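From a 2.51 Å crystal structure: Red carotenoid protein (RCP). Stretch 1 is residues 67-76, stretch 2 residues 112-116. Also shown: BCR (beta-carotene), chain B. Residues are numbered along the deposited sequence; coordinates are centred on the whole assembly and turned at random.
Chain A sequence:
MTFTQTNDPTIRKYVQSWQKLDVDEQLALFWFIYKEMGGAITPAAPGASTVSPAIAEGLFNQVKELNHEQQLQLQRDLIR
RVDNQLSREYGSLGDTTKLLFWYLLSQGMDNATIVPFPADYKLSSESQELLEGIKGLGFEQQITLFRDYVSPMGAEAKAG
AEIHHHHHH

Stretch 1, residues 67-76: NHEQQLQLQR
Stretch 2 (112-116) ATIVP

A single hydrogen bond joins the two stretches, and it is a short one: the backbone N of Val-115 donates to OE1 of Gln-71 at 2.6 Å, with an N-H...acceptor angle of 150°. A helix side chain thus satisfies a backbone amide in a segment that has no regular helix or strand to supply a partner.

Stretch 1 begins with Asn-67 (phi/psi -75/151) at the N-cap position, where its side chain makes no capping bond. Helix runs from His-68 through Arg-76, with phi between -52° and -67° and psi between -32° and -52°, and continues beyond. Representative backbone bonds are Gln-71 N to Asn-67 O at 2.9 Å, Leu-74 N to Gln-70 O at 3.0 Å and Arg-76 N to Leu-72 O at 3.1 Å. In stretch 2, Ala-112 takes a positive phi (65/12), Thr-113 lies at -77/-34, and the chain then opens through Ile-114 (-108/148), Val-115 (-41/133) and Pro-116 (-75/171). The register is set by His-68 CA and Val-115 CA, 5.0 Å apart; the summed buried surface is 277 Å².

Gln-71 points toward stretch 2 with chi1 m, chi2 t and chi3 -9°. This extended side chain also brings OE1 to 3.3 Å from Ile-114 CA and 3.5 Å from Ile-114 CG2, while its NE2 lies 3.6 Å from Thr-113 O. The CA-to-CB bond of Thr-113 points away, so its contribution here is through the backbone.

Val-115, chi1 p, points toward the helix and has the largest covered area of any residue in the contact. Its CB approaches His-68 O at 3.6 Å and His-68 CB at 4.0 Å. Its CG1 lies 4.5 Å from Leu-72 CB, a loose apolar contact at the helix surface.

One turn beyond Gln-71, Gln-75 (m, t, chi3 65°) also points toward stretch 2. Its NE2 makes a weak hydrogen bond to Gln-71 O at 3.4 Å and lies 4.1 Å from Ile-114 CG2; Ile-114 is m, m. The amide therefore stays tied to its own helix while touching the isoleucine through van der Waals contact.

Beta-carotene packs against the same helix. Leu-72 (t, p) places CD2 3.3 Å from BCR C32, a close apolar approach, and Gln-75 OE1 lies 3.7 Å from BCR C34. Arg-76 NH2 comes within 3.9 Å of BCR C32, the guanidinium meeting that methyl obliquely.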

ATOM      1  N   ASN A  67       7.305 -15.935  -6.441  1.00 62.62           N
ATOM      2  CA  ASN A  67       7.844 -15.402  -7.680  1.00 63.16           C
ATOM      3  C   ASN A  67       7.437 -13.944  -7.844  1.00 61.47           C
ATOM      4  O   ASN A  67       6.390 -13.508  -7.357  1.00 60.54           O
ATOM      5  CB  ASN A  67       7.360 -16.221  -8.876  1.00 64.13           C
ATOM      6  CG  ASN A  67       7.957 -17.612  -8.904  1.00 64.58           C
ATOM      7  OD1 ASN A  67       9.004 -17.862  -8.303  1.00 64.07           O
ATOM      8  ND2 ASN A  67       7.300 -18.528  -9.609  1.00 63.32           N
ATOM      9  N   HIS A  68       8.282 -13.187  -8.544  1.00 61.21           N
ATOM     10  CA  HIS A  68       8.055 -11.753  -8.682  1.00 60.66           C
ATOM     11  C   HIS A  68       6.646 -11.462  -9.181  1.00 59.93           C
ATOM     12  O   HIS A  68       6.024 -10.478  -8.767  1.00 58.95           O
ATOM     13  CB  HIS A  68       9.095 -11.152  -9.627  1.00 60.71           C
ATOM     14  CG  HIS A  68      10.509 -11.430  -9.221  1.00 61.43           C
ATOM     15  ND1 HIS A  68      11.461 -11.892 -10.104  1.00 59.95           N
ATOM     16  CD2 HIS A  68      11.131 -11.314  -8.024  1.00 62.15           C
ATOM     17  CE1 HIS A  68      12.610 -12.047  -9.470  1.00 61.03           C
ATOM     18  NE2 HIS A  68      12.437 -11.703  -8.206  1.00 63.68           N
ATOM     19  N   GLU A  69       6.120 -12.315 -10.062  1.00 59.99           N
ATOM     20  CA  GLU A  69       4.769 -12.104 -10.570  1.00 58.73           C
ATOM     21  C   GLU A  69       3.738 -12.257  -9.461  1.00 57.36           C
ATOM     22  O   GLU A  69       2.845 -11.414  -9.307  1.00 55.76           O
ATOM     23  CB  GLU A  69       4.475 -13.076 -11.713  1.00 58.80           C
ATOM     24  CG  GLU A  69       4.373 -12.399 -13.068  1.00 56.32           C
ATOM     25  CD  GLU A  69       3.176 -11.479 -13.168  1.00 55.06           C
ATOM     26  OE1 GLU A  69       2.035 -11.963 -13.014  1.00 55.44           O
ATOM     27  OE2 GLU A  69       3.379 -10.267 -13.392  1.00 54.48           O
ATOM     28  N   GLN A  70       3.846 -13.328  -8.673  1.00 58.88           N
ATOM     29  CA  GLN A  70       2.901 -13.540  -7.583  1.00 58.24           C
ATOM     30  C   GLN A  70       2.992 -12.433  -6.542  1.00 55.63           C
ATOM     31  O   GLN A  70       1.978 -12.069  -5.934  1.00 53.09           O
ATOM     32  CB  GLN A  70       3.150 -14.905  -6.943  1.00 60.26           C
ATOM     33  CG  GLN A  70       2.862 -16.069  -7.872  1.00 60.68           C
ATOM     34  CD  GLN A  70       3.631 -17.315  -7.492  1.00 61.28           C
ATOM     35  OE1 GLN A  70       4.581 -17.700  -8.172  1.00 62.31           O
ATOM     36  NE2 GLN A  70       3.225 -17.954  -6.400  1.00 59.61           N
ATOM     37  N   GLN A  71       4.192 -11.888  -6.319  1.00 56.33           N
ATOM     38  CA  GLN A  71       4.333 -10.736  -5.436  1.00 54.41           C
ATOM     39  C   GLN A  71       3.405  -9.608  -5.865  1.00 51.07           C
ATOM     40  O   GLN A  71       2.775  -8.953  -5.026  1.00 48.18           O
ATOM     41  CB  GLN A  71       5.784 -10.251  -5.430  1.00 55.97           C
ATOM     42  CG  GLN A  71       6.790 -11.287  -4.956  1.00 57.92           C
ATOM     43  CD  GLN A  71       8.217 -10.777  -5.001  1.00 58.89           C
ATOM     44  OE1 GLN A  71       8.491  -9.706  -5.545  1.00 58.22           O
ATOM     45  NE2 GLN A  71       9.138 -11.543  -4.424  1.00 59.40           N
ATOM     46  N   LEU A  72       3.309  -9.370  -7.172  1.00 51.86           N
ATOM     47  CA  LEU A  72       2.418  -8.333  -7.675  1.00 49.67           C
ATOM     48  C   LEU A  72       0.960  -8.701  -7.439  1.00 47.87           C
ATOM     49  O   LEU A  72       0.161  -7.866  -7.000  1.00 46.34           O
ATOM     50  CB  LEU A  72       2.668  -8.108  -9.164  1.00 49.54           C
ATOM     51  CG  LEU A  72       1.586  -7.276  -9.852  1.00 47.70           C
ATOM     52  CD1 LEU A  72       1.452  -5.942  -9.142  1.00 46.54           C
ATOM     53  CD2 LEU A  72       1.897  -7.087 -11.321  1.00 48.49           C
ATOM     54  N   GLN A  73       0.591  -9.944  -7.743  1.00 48.59           N
ATOM     55  CA  GLN A  73      -0.811 -10.331  -7.666  1.00 46.97           C
ATOM     56  C   GLN A  73      -1.336 -10.260  -6.239  1.00 45.68           C
ATOM     57  O   GLN A  73      -2.519  -9.972  -6.029  1.00 45.03           O
ATOM     58  CB  GLN A  73      -1.000 -11.737  -8.237  1.00 48.24           C
ATOM     59  CG  GLN A  73      -2.452 -12.110  -8.479  1.00 47.01           C
ATOM     60  CD  GLN A  73      -3.160 -11.121  -9.386  1.00 47.42           C
ATOM     61  OE1 GLN A  73      -2.625 -10.716 -10.418  1.00 47.66           O
ATOM     62  NE2 GLN A  73      -4.362 -10.712  -8.994  1.00 47.72           N
ATOM     63  N   LEU A  74      -0.480 -10.514  -5.247  1.00 45.93           N
ATOM     64  CA  LEU A  74      -0.914 -10.401  -3.859  1.00 44.61           C
ATOM     65  C   LEU A  74      -1.324  -8.971  -3.532  1.00 42.72           C
ATOM     66  O   LEU A  74      -2.418  -8.732  -3.007  1.00 41.83           O
ATOM     67  CB  LEU A  74       0.196 -10.861  -2.915  1.00 44.57           C
ATOM     68  CG  LEU A  74      -0.125 -10.687  -1.427  1.00 43.27           C
ATOM     69  CD1 LEU A  74      -1.201 -11.669  -0.987  1.00 42.64           C
ATOM     70  CD2 LEU A  74       1.124 -10.841  -0.591  1.00 44.57           C
ATOM     71  N   GLN A  75      -0.448  -8.006  -3.822  1.00 42.86           N
ATOM     72  CA  GLN A  75      -0.752  -6.615  -3.506  1.00 41.88           C
ATOM     73  C   GLN A  75      -2.040  -6.171  -4.187  1.00 41.21           C
ATOM     74  O   GLN A  75      -2.874  -5.495  -3.576  1.00 40.44           O
ATOM     75  CB  GLN A  75       0.416  -5.720  -3.915  1.00 41.13           C
ATOM     76  CG  GLN A  75       1.729  -6.095  -3.255  1.00 41.52           C
ATOM     77  CD  GLN A  75       2.881  -5.223  -3.709  1.00 42.72           C
ATOM     78  OE1 GLN A  75       2.900  -4.016  -3.461  1.00 42.24           O
ATOM     79  NE2 GLN A  75       3.849  -5.831  -4.385  1.00 44.58           N
ATOM     80  N   ARG A  76      -2.223  -6.548  -5.453  1.00 42.84           N
ATOM     81  CA  ARG A  76      -3.499  -6.318  -6.123  1.00 43.35           C
ATOM     82  C   ARG A  76      -4.635  -7.007  -5.379  1.00 42.94           C
ATOM     83  O   ARG A  76      -5.685  -6.407  -5.125  1.00 42.29           O
ATOM     84  CB  ARG A  76      -3.432  -6.822  -7.563  1.00 45.19           C
ATOM     85  CG  ARG A  76      -2.376  -6.157  -8.420  1.00 45.18           C
ATOM     86  CD  ARG A  76      -2.219  -6.895  -9.738  1.00 46.30           C
ATOM     87  NE  ARG A  76      -1.717  -6.035 -10.804  1.00 45.75           N
ATOM     88  CZ  ARG A  76      -1.530  -6.435 -12.057  1.00 45.03           C
ATOM     89  NH1 ARG A  76      -1.800  -7.685 -12.404  1.00 46.10           N
ATOM     90  NH2 ARG A  76      -1.071  -5.587 -12.964  1.00 44.42           N
ATOM     91  N   ALA A 112      15.491  -4.394  -4.166  1.00 58.63           N
ATOM     92  CA  ALA A 112      15.305  -5.386  -5.222  1.00 59.65           C
ATOM     93  C   ALA A 112      14.794  -6.724  -4.700  1.00 59.95           C
ATOM     94  O   ALA A 112      14.809  -7.717  -5.440  1.00 60.71           O
ATOM     95  CB  ALA A 112      16.601  -5.605  -6.014  1.00 60.52           C
ATOM     96  N   THR A 113      14.341  -6.786  -3.446  1.00 59.53           N
ATOM     97  CA  THR A 113      13.789  -8.028  -2.917  1.00 59.39           C
ATOM     98  C   THR A 113      12.376  -8.283  -3.429  1.00 59.00           C
ATOM     99  O   THR A 113      11.994  -9.440  -3.637  1.00 59.33           O
ATOM    100  CB  THR A 113      13.785  -7.997  -1.388  1.00 59.18           C
ATOM    101  OG1 THR A 113      15.039  -7.494  -0.912  1.00 60.86           O
ATOM    102  CG2 THR A 113      13.564  -9.391  -0.831  1.00 59.43           C
ATOM    103  N   ILE A 114      11.595  -7.227  -3.631  1.00 58.11           N
ATOM    104  CA  ILE A 114      10.243  -7.332  -4.159  1.00 57.50           C
ATOM    105  C   ILE A 114      10.240  -6.795  -5.581  1.00 56.73           C
ATOM    106  O   ILE A 114      11.008  -5.887  -5.924  1.00 56.36           O
ATOM    107  CB  ILE A 114       9.235  -6.566  -3.274  1.00 56.12           C
ATOM    108  CG1 ILE A 114       9.365  -7.010  -1.815  1.00 55.31           C
ATOM    109  CG2 ILE A 114       7.809  -6.771  -3.770  1.00 55.52           C
ATOM    110  CD1 ILE A 114       9.161  -8.500  -1.587  1.00 56.28           C
ATOM    111  N   VAL A 115       9.372  -7.367  -6.412  1.00 56.59           N
ATOM    112  CA  VAL A 115       9.278  -7.009  -7.827  1.00 56.17           C
ATOM    113  C   VAL A 115       9.403  -5.496  -7.960  1.00 54.62           C
ATOM    114  O   VAL A 115       8.751  -4.756  -7.209  1.00 54.64           O
ATOM    115  CB  VAL A 115       7.967  -7.524  -8.444  1.00 57.96           C
ATOM    116  CG1 VAL A 115       6.751  -6.845  -7.805  1.00 56.26           C
ATOM    117  CG2 VAL A 115       7.975  -7.330  -9.959  1.00 57.45           C
ATOM    118  N   PRO A 116      10.227  -4.988  -8.874  1.00 54.89           N
ATOM    119  CA  PRO A 116      10.508  -3.547  -8.893  1.00 53.13           C
ATOM    120  C   PRO A 116       9.347  -2.744  -9.459  1.00 51.13           C
ATOM    121  O   PRO A 116       8.374  -3.275  -9.998  1.00 50.85           O
ATOM    122  CB  PRO A 116      11.747  -3.443  -9.785  1.00 51.97           C
ATOM    123  CG  PRO A 116      11.632  -4.606 -10.709  1.00 51.33           C
ATOM    124  CD  PRO A 116      10.986  -5.709  -9.913  1.00 53.46           C
TER
HETATM  125  C1  BCR B 201       3.327  -2.837 -11.850  1.00 47.63           C
HETATM  126  C2  BCR B 201       3.332  -2.288 -13.275  1.00 46.46           C
HETATM  127  C3  BCR B 201       2.118  -1.430 -13.615  1.00 46.42           C
HETATM  128  C4  BCR B 201       1.624  -0.650 -12.404  1.00 46.21           C
HETATM  129  C5  BCR B 201       2.705  -0.579 -11.354  1.00 47.04           C
HETATM  130  C6  BCR B 201       3.156  -1.721 -10.837  1.00 46.71           C
HETATM  131  C7  BCR B 201       3.493  -1.953  -9.394  1.00 46.24           C
HETATM  132  C8  BCR B 201       3.383  -1.066  -8.383  1.00 46.34           C
HETATM  133  C9  BCR B 201       3.747  -1.422  -6.978  1.00 45.73           C
HETATM  134  C10 BCR B 201       3.663  -0.468  -6.015  1.00 44.88           C
HETATM  135  C11 BCR B 201       3.981  -0.673  -4.590  1.00 45.38           C
HETATM  136  C33 BCR B 201       3.262   0.756 -10.991  1.00 48.18           C
HETATM  137  C31 BCR B 201       4.636  -3.599 -11.653  1.00 48.20           C
HETATM  138  C32 BCR B 201       2.143  -3.780 -11.718  1.00 48.49           C
HETATM  139  C34 BCR B 201       4.198  -2.831  -6.696  1.00 45.94           C
HETATM  140  C12 BCR B 201       3.843   0.337  -3.715  1.00 45.32           C
HETATM  141  C13 BCR B 201       4.138   0.193  -2.265  1.00 45.46           C
HETATM  142  C14 BCR B 201       3.977   1.272  -1.452  1.00 44.90           C
HETATM  143  C15 BCR B 201       4.223   1.278  -0.003  1.00 44.04           C
HETATM  144  C16 BCR B 201       4.063   2.386   0.737  1.00 44.19           C
HETATM  145  C17 BCR B 201       4.325   2.333   2.184  1.00 44.43           C
HETATM  146  C18 BCR B 201       4.206   3.386   3.017  1.00 44.65           C
HETATM  147  C19 BCR B 201       4.496   3.155   4.457  1.00 44.35           C
HETATM  148  C20 BCR B 201       4.346   4.079   5.414  1.00 44.61           C
HETATM  149  C21 BCR B 201       4.654   3.744   6.813  1.00 44.99           C
HETATM  150  C22 BCR B 201       4.557   4.634   7.819  1.00 44.69           C
HETATM  151  C23 BCR B 201       4.925   4.179   9.191  1.00 45.32           C
HETATM  152  C24 BCR B 201       4.975   5.001  10.247  1.00 46.00           C
HETATM  153  C25 BCR B 201       5.359   4.564  11.621  1.00 47.62           C
HETATM  154  C26 BCR B 201       5.754   3.326  11.924  1.00 47.67           C
HETATM  155  C27 BCR B 201       4.970   2.549  12.957  1.00 47.13           C
HETATM  156  C28 BCR B 201       4.299   3.528  13.912  1.00 47.13           C
HETATM  157  C29 BCR B 201       5.141   4.785  14.098  1.00 46.08           C
HETATM  158  C30 BCR B 201       5.327   5.538  12.781  1.00 46.68           C
HETATM  159  C35 BCR B 201       4.586  -1.154  -1.772  1.00 45.98           C
HETATM  160  C36 BCR B 201       3.793   4.724   2.468  1.00 45.66           C
HETATM  161  C37 BCR B 201       4.114   6.033   7.494  1.00 44.79           C
HETATM  162  C38 BCR B 201       7.011   2.731  11.340  1.00 47.33           C
HETATM  163  C39 BCR B 201       6.650   6.290  12.791  1.00 46.53           C
HETATM  164  C40 BCR B 201       4.187   6.540  12.640  1.00 45.95           C